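Local coordinates for protein ebony (Drosophila melanogaster, PDB 6DYM) that probably forms the peptide bond that joins an amino acid to an amine, as the C-terminal condensation domain of a nonribosomal peptide synthetase, at residues K3-V17 / W52-D66. Sequence-based numbering, arbitrary orientation.
Sequences KMEAVPLRLEHRQEV and WNVLVERDLSFVVYD
The indole of W52 lies beneath the side chain of R14, whose CG sits over the five-membered ring, 3.6 Å from its centroid. V56 CG2, one turn on in helix 41-58, touches the opposite face near its rim. The CG of W52 is trans to its main-chain nitrogen (chi1 180°), which sends the ring out of the helix toward the turn at 10-13. There its edge meets main chain: W52 NE1 donates to L11 O at 3.0 Å, a bent bond (137° at the hydrogen). The guanidinium of R14 reaches past the ring to N49. The six-membered end of the indole touches L9 CG, and V17 CG1 packs near CZ3. L9 is buried and spreads its two methyls. L9 CD1 meets V63 CG1 at 3.6 Å, while L9 CD2 touches L55 CG and S61 CB. With an alanine in place of W52, L11 O would probably lose its indole donor and a gap would open between R14, V56 and L9.

V63 CG2 lies over one face of the H13 imidazole, and Y65 OH meets H13 NE2 near the ring plane at 3.0 Å. The other ring nitrogen, H13 ND1, accepts the N-H of R10 from a point tilted out of the ring plane, so both nitrogens are engaged and the ring is held in place. V7 CG2 touches Y65 CD2 at 3.6 Å, the two side chains crossing at a slant. M4 packs on V64 on the other face of the sheet, where helix 133-153 lies.

Strands 4-8 and 62-66 are antiparallel. E5 and Y65 exchange two backbone bonds, as do V7 and V63, and L9 N adds a longer one to S61 O. A first strand followed by two helices, then strand 62-66 antiparallel beside it, is the N-terminal topology of the GNAT acyltransferase fold.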
loop_
_atom_site.group_PDB
_atom_site.type_symbol
_atom_site.label_atom_id
_atom_site.label_comp_id
_atom_site.label_asym_id
_atom_site.label_seq_id
_atom_site.Cartn_x
_atom_site.Cartn_y
_atom_site.Cartn_z
ATOM N N LYS A 3 -20.209 -0.598 -11.087
ATOM C CA LYS A 3 -20.781 0.169 -9.988
ATOM C C LYS A 3 -20.178 -0.322 -8.679
ATOM O O LYS A 3 -20.187 -1.525 -8.404
ATOM C CB LYS A 3 -22.305 0.038 -9.961
ATOM C CG LYS A 3 -22.987 0.476 -11.245
ATOM C CD LYS A 3 -23.132 1.987 -11.316
ATOM C CE LYS A 3 -24.266 2.378 -12.249
ATOM N NZ LYS A 3 -24.761 3.755 -11.985
ATOM N N MET A 4 -19.667 0.606 -7.873
ATOM C CA MET A 4 -18.865 0.254 -6.713
ATOM C C MET A 4 -19.352 0.979 -5.468
ATOM O O MET A 4 -19.943 2.058 -5.537
ATOM C CB MET A 4 -17.384 0.578 -6.942
ATOM C CG MET A 4 -16.675 -0.409 -7.849
ATOM S SD MET A 4 -15.083 0.227 -8.396
ATOM C CE MET A 4 -15.604 1.546 -9.487
ATOM N N GLU A 5 -19.065 0.378 -4.316
ATOM C CA GLU A 5 -19.372 0.984 -3.031
ATOM C C GLU A 5 -18.243 0.695 -2.053
ATOM O O GLU A 5 -17.768 -0.442 -1.970
ATOM C CB GLU A 5 -20.694 0.460 -2.475
ATOM C CG GLU A 5 -21.021 0.989 -1.094
ATOM C CD GLU A 5 -22.273 0.359 -0.514
ATOM O OE1 GLU A 5 -22.813 -0.585 -1.134
ATOM O OE2 GLU A 5 -22.711 0.804 0.567
ATOM N N ALA A 6 -17.827 1.719 -1.314
ATOM C CA ALA A 6 -16.790 1.581 -0.301
ATOM C C ALA A 6 -17.431 1.274 1.044
ATOM O O ALA A 6 -18.309 2.012 1.501
ATOM C CB ALA A 6 -15.954 2.858 -0.206
ATOM N N VAL A 7 -16.985 0.195 1.677
ATOM C CA VAL A 7 -17.551 -0.269 2.941
ATOM C C VAL A 7 -16.432 -0.366 3.973
ATOM O O VAL A 7 -15.381 -0.954 3.681
ATOM C CB VAL A 7 -18.262 -1.619 2.755
ATOM C CG1 VAL A 7 -18.563 -2.260 4.096
ATOM C CG2 VAL A 7 -19.536 -1.435 1.938
ATOM N N PRO A 8 -16.600 0.191 5.177
ATOM C CA PRO A 8 -15.548 0.065 6.195
ATOM C C PRO A 8 -15.198 -1.392 6.457
ATOM O O PRO A 8 -16.043 -2.286 6.380
ATOM C CB PRO A 8 -16.166 0.724 7.435
ATOM C CG PRO A 8 -17.175 1.671 6.894
ATOM C CD PRO A 8 -17.721 1.029 5.641
ATOM N N LEU A 9 -13.922 -1.612 6.756
ATOM C CA LEU A 9 -13.409 -2.950 7.007
ATOM C C LEU A 9 -14.097 -3.574 8.215
ATOM O O LEU A 9 -14.239 -2.937 9.264
ATOM C CB LEU A 9 -11.899 -2.875 7.237
ATOM C CG LEU A 9 -11.046 -4.077 6.851
ATOM C CD1 LEU A 9 -11.124 -4.336 5.360
ATOM C CD2 LEU A 9 -9.612 -3.843 7.283
ATOM N N ARG A 10 -14.525 -4.827 8.064
ATOM C CA ARG A 10 -15.123 -5.604 9.140
ATOM C C ARG A 10 -14.247 -6.809 9.453
ATOM O O ARG A 10 -13.414 -7.226 8.642
ATOM C CB ARG A 10 -16.531 -6.088 8.776
ATOM C CG ARG A 10 -17.567 -4.998 8.645
ATOM C CD ARG A 10 -18.931 -5.594 8.337
ATOM N NE ARG A 10 -19.623 -4.862 7.279
ATOM C CZ ARG A 10 -19.982 -5.388 6.111
ATOM N NH1 ARG A 10 -19.720 -6.661 5.841
ATOM N NH2 ARG A 10 -20.611 -4.643 5.212
ATOM N N LEU A 11 -14.460 -7.385 10.640
ATOM C CA LEU A 11 -13.644 -8.520 11.066
ATOM C C LEU A 11 -13.788 -9.701 10.112
ATOM O O LEU A 11 -12.810 -10.404 9.831
ATOM C CB LEU A 11 -14.026 -8.930 12.489
ATOM C CG LEU A 11 -13.404 -8.125 13.633
ATOM C CD1 LEU A 11 -13.702 -8.786 14.973
ATOM C CD2 LEU A 11 -11.905 -7.954 13.448
ATOM N N GLU A 12 -14.991 -9.924 9.589
ATOM C CA GLU A 12 -15.258 -11.078 8.737
ATOM C C GLU A 12 -14.739 -10.919 7.313
ATOM O O GLU A 12 -14.900 -11.846 6.510
ATOM C CB GLU A 12 -16.762 -11.363 8.717
ATOM C CG GLU A 12 -17.568 -10.436 7.822
ATOM C CD GLU A 12 -18.339 -9.401 8.619
ATOM O OE1 GLU A 12 -17.943 -9.126 9.777
ATOM O OE2 GLU A 12 -19.340 -8.866 8.094
ATOM N N HIS A 13 -14.121 -9.783 6.982
ATOM C CA HIS A 13 -13.548 -9.557 5.660
ATOM C C HIS A 13 -12.155 -10.152 5.506
ATOM O O HIS A 13 -11.545 -9.984 4.443
ATOM C CB HIS A 13 -13.473 -8.056 5.367
ATOM C CG HIS A 13 -14.796 -7.419 5.073
ATOM N ND1 HIS A 13 -15.103 -6.134 5.465
ATOM C CD2 HIS A 13 -15.887 -7.885 4.419
ATOM C CE1 HIS A 13 -16.325 -5.833 5.065
ATOM N NE2 HIS A 13 -16.824 -6.880 4.431
ATOM N N ARG A 14 -11.649 -10.847 6.530
ATOM C CA ARG A 14 -10.226 -11.178 6.596
ATOM C C ARG A 14 -9.789 -12.046 5.421
ATOM O O ARG A 14 -8.793 -11.745 4.751
ATOM C CB ARG A 14 -9.913 -11.871 7.924
ATOM C CG ARG A 14 -8.430 -11.983 8.243
ATOM C CD ARG A 14 -8.209 -12.847 9.478
ATOM N NE ARG A 14 -8.955 -14.096 9.368
ATOM C CZ ARG A 14 -8.502 -15.188 8.758
ATOM N NH1 ARG A 14 -7.291 -15.197 8.214
ATOM N NH2 ARG A 14 -9.261 -16.276 8.697
ATOM N N GLN A 15 -10.512 -13.138 5.162
ATOM C CA GLN A 15 -10.077 -14.052 4.110
ATOM C C GLN A 15 -10.208 -13.416 2.733
ATOM O O GLN A 15 -9.339 -13.601 1.874
ATOM C CB GLN A 15 -10.866 -15.357 4.168
ATOM C CG GLN A 15 -10.251 -16.450 3.317
ATOM C CD GLN A 15 -8.815 -16.743 3.711
ATOM O OE1 GLN A 15 -8.517 -16.963 4.885
ATOM N NE2 GLN A 15 -7.915 -16.733 2.733
ATOM N N GLU A 16 -11.289 -12.668 2.502
ATOM C CA GLU A 16 -11.446 -11.981 1.226
ATOM C C GLU A 16 -10.333 -10.961 1.016
ATOM O O GLU A 16 -9.775 -10.859 -0.082
ATOM C CB GLU A 16 -12.824 -11.317 1.154
ATOM C CG GLU A 16 -13.982 -12.308 1.059
ATOM C CD GLU A 16 -15.320 -11.701 1.452
ATOM O OE1 GLU A 16 -15.605 -11.605 2.668
ATOM O OE2 GLU A 16 -16.092 -11.326 0.544
ATOM N N VAL A 17 -9.978 -10.215 2.065
ATOM C CA VAL A 17 -8.901 -9.235 1.954
ATOM C C VAL A 17 -7.562 -9.930 1.737
ATOM O O VAL A 17 -6.742 -9.489 0.925
ATOM C CB VAL A 17 -8.880 -8.328 3.199
ATOM C CG1 VAL A 17 -7.534 -7.613 3.332
ATOM C CG2 VAL A 17 -10.022 -7.331 3.144
ATOM N N TRP A 52 -4.604 -7.916 11.792
ATOM C CA TRP A 52 -5.973 -7.811 11.295
ATOM C C TRP A 52 -6.889 -7.093 12.283
ATOM O O TRP A 52 -7.662 -6.209 11.895
ATOM C CB TRP A 52 -6.538 -9.191 10.966
ATOM C CG TRP A 52 -7.934 -9.067 10.469
ATOM C CD1 TRP A 52 -9.076 -9.418 11.125
ATOM C CD2 TRP A 52 -8.344 -8.495 9.224
ATOM N NE1 TRP A 52 -10.175 -9.118 10.354
ATOM C CE2 TRP A 52 -9.750 -8.549 9.182
ATOM C CE3 TRP A 52 -7.655 -7.953 8.134
ATOM C CZ2 TRP A 52 -10.481 -8.083 8.093
ATOM C CZ3 TRP A 52 -8.383 -7.487 7.054
ATOM C CH2 TRP A 52 -9.779 -7.559 7.039
ATOM N N ASN A 53 -6.831 -7.466 13.564
ATOM C CA ASN A 53 -7.757 -6.883 14.531
ATOM C C ASN A 53 -7.514 -5.386 14.688
ATOM O O ASN A 53 -8.456 -4.587 14.650
ATOM C CB ASN A 53 -7.639 -7.605 15.876
ATOM C CG ASN A 53 -8.173 -9.029 15.822
ATOM O OD1 ASN A 53 -7.418 -9.992 15.955
ATOM N ND2 ASN A 53 -9.478 -9.166 15.631
ATOM N N VAL A 54 -6.250 -4.987 14.846
ATOM C CA VAL A 54 -5.914 -3.566 14.935
ATOM C C VAL A 54 -6.320 -2.834 13.661
ATOM O O VAL A 54 -6.821 -1.703 13.708
ATOM C CB VAL A 54 -4.411 -3.399 15.225
ATOM C CG1 VAL A 54 -4.040 -1.922 15.291
ATOM C CG2 VAL A 54 -4.045 -4.119 16.508
ATOM N N LEU A 55 -6.115 -3.469 12.503
ATOM C CA LEU A 55 -6.482 -2.851 11.233
ATOM C C LEU A 55 -7.967 -2.515 11.191
ATOM O O LEU A 55 -8.352 -1.409 10.791
ATOM C CB LEU A 55 -6.102 -3.786 10.086
ATOM C CG LEU A 55 -6.084 -3.256 8.652
ATOM C CD1 LEU A 55 -5.102 -2.105 8.503
ATOM C CD2 LEU A 55 -5.728 -4.384 7.705
ATOM N N VAL A 56 -8.818 -3.448 11.624
ATOM C CA VAL A 56 -10.256 -3.200 11.614
ATOM C C VAL A 56 -10.632 -2.155 12.661
ATOM O O VAL A 56 -11.488 -1.294 12.419
ATOM C CB VAL A 56 -11.025 -4.518 11.825
ATOM C CG1 VAL A 56 -12.511 -4.256 12.022
ATOM C CG2 VAL A 56 -10.805 -5.453 10.648
ATOM N N GLU A 57 -9.991 -2.195 13.833
ATOM C CA GLU A 57 -10.420 -1.327 14.929
ATOM C C GLU A 57 -10.035 0.135 14.699
ATOM O O GLU A 57 -10.767 1.036 15.128
ATOM C CB GLU A 57 -9.850 -1.841 16.253
ATOM C CG GLU A 57 -10.386 -3.224 16.635
ATOM C CD GLU A 57 -10.630 -3.390 18.125
ATOM O OE1 GLU A 57 -9.714 -3.088 18.919
ATOM O OE2 GLU A 57 -11.740 -3.828 18.499
ATOM N N ARG A 58 -8.912 0.399 14.026
ATOM C CA ARG A 58 -8.547 1.782 13.732
ATOM C C ARG A 58 -9.547 2.472 12.810
ATOM O O ARG A 58 -9.608 3.706 12.801
ATOM C CB ARG A 58 -7.148 1.840 13.120
ATOM C CG ARG A 58 -6.061 1.347 14.051
ATOM C CD ARG A 58 -5.938 2.240 15.272
ATOM N NE ARG A 58 -4.806 1.835 16.098
ATOM C CZ ARG A 58 -4.706 2.065 17.402
ATOM N NH1 ARG A 58 -5.675 2.707 18.042
ATOM N NH2 ARG A 58 -3.634 1.653 18.065
ATOM N N ASP A 59 -10.319 1.707 12.033
ATOM C CA ASP A 59 -11.424 2.235 11.223
ATOM C C ASP A 59 -10.948 3.250 10.181
ATOM O O ASP A 59 -11.586 4.279 9.954
ATOM C CB ASP A 59 -12.517 2.839 12.113
ATOM C CG ASP A 59 -13.847 2.991 11.387
ATOM O OD1 ASP A 59 -14.220 2.080 10.615
ATOM O OD2 ASP A 59 -14.520 4.022 11.585
ATOM N N LEU A 60 -9.823 2.958 9.531
ATOM C CA LEU A 60 -9.314 3.802 8.457
ATOM C C LEU A 60 -9.251 3.079 7.121
ATOM O O LEU A 60 -8.941 3.714 6.103
ATOM C CB LEU A 60 -7.922 4.344 8.807
ATOM C CG LEU A 60 -7.796 5.180 10.083
ATOM C CD1 LEU A 60 -6.331 5.471 10.375
ATOM C CD2 LEU A 60 -8.589 6.475 9.966
ATOM N N SER A 61 -9.537 1.781 7.090
ATOM C CA SER A 61 -9.444 0.969 5.891
ATOM C C SER A 61 -10.840 0.611 5.400
ATOM O O SER A 61 -11.830 0.752 6.123
ATOM C CB SER A 61 -8.628 -0.298 6.160
ATOM O OG SER A 61 -7.398 0.022 6.792
ATOM N N PHE A 62 -10.916 0.147 4.153
ATOM C CA PHE A 62 -12.207 -0.193 3.572
ATOM C C PHE A 62 -12.029 -1.238 2.481
ATOM O O PHE A 62 -10.919 -1.491 2.007
ATOM C CB PHE A 62 -12.932 1.050 3.022
ATOM C CG PHE A 62 -12.173 1.796 1.946
ATOM C CD1 PHE A 62 -12.245 1.398 0.618
ATOM C CD2 PHE A 62 -11.421 2.919 2.260
ATOM C CE1 PHE A 62 -11.562 2.086 -0.368
ATOM C CE2 PHE A 62 -10.740 3.615 1.280
ATOM C CZ PHE A 62 -10.813 3.199 -0.040
ATOM N N VAL A 63 -13.145 -1.857 2.108
ATOM C CA VAL A 63 -13.217 -2.742 0.955
ATOM C C VAL A 63 -14.135 -2.099 -0.079
ATOM O O VAL A 63 -14.972 -1.246 0.233
ATOM C CB VAL A 63 -13.718 -4.156 1.329
ATOM C CG1 VAL A 63 -12.694 -4.885 2.181
ATOM C CG2 VAL A 63 -15.055 -4.072 2.064
ATOM N N VAL A 64 -13.974 -2.515 -1.331
ATOM C CA VAL A 64 -14.801 -2.022 -2.426
ATOM C C VAL A 64 -15.651 -3.178 -2.930
ATOM O O VAL A 64 -15.118 -4.222 -3.329
ATOM C CB VAL A 64 -13.959 -1.424 -3.562
ATOM C CG1 VAL A 64 -14.860 -1.023 -4.729
ATOM C CG2 VAL A 64 -13.180 -0.229 -3.057
ATOM N N TYR A 65 -16.966 -2.986 -2.918
ATOM C CA TYR A 65 -17.914 -3.961 -3.431
ATOM C C TYR A 65 -18.292 -3.618 -4.866
ATOM O O TYR A 65 -18.497 -2.448 -5.201
ATOM C CB TYR A 65 -19.178 -3.996 -2.562
ATOM C CG TYR A 65 -19.057 -4.842 -1.307
ATOM C CD1 TYR A 65 -19.360 -6.200 -1.326
ATOM C CD2 TYR A 65 -18.650 -4.278 -0.103
ATOM C CE1 TYR A 65 -19.252 -6.975 -0.182
ATOM C CE2 TYR A 65 -18.540 -5.046 1.048
ATOM C CZ TYR A 65 -18.842 -6.392 1.002
ATOM O OH TYR A 65 -18.736 -7.161 2.140
ATOM N N ASP A 66 -18.366 -4.640 -5.714
ATOM C CA ASP A 66 -19.116 -4.550 -6.966
ATOM C C ASP A 66 -20.584 -4.657 -6.575
ATOM O O ASP A 66 -21.060 -5.735 -6.218
ATOM C CB ASP A 66 -18.696 -5.655 -7.932
ATOM C CG ASP A 66 -19.411 -5.579 -9.291
ATOM O OD1 ASP A 66 -20.469 -4.924 -9.413
ATOM O OD2 ASP A 66 -18.906 -6.201 -10.247
HETATM O O HOH W 1 -21.325 -3.191 -11.325
HETATM O O HOH W 2 -13.091 -0.429 9.842
HETATM O O HOH W 3 -18.349 -10.386 1.972
#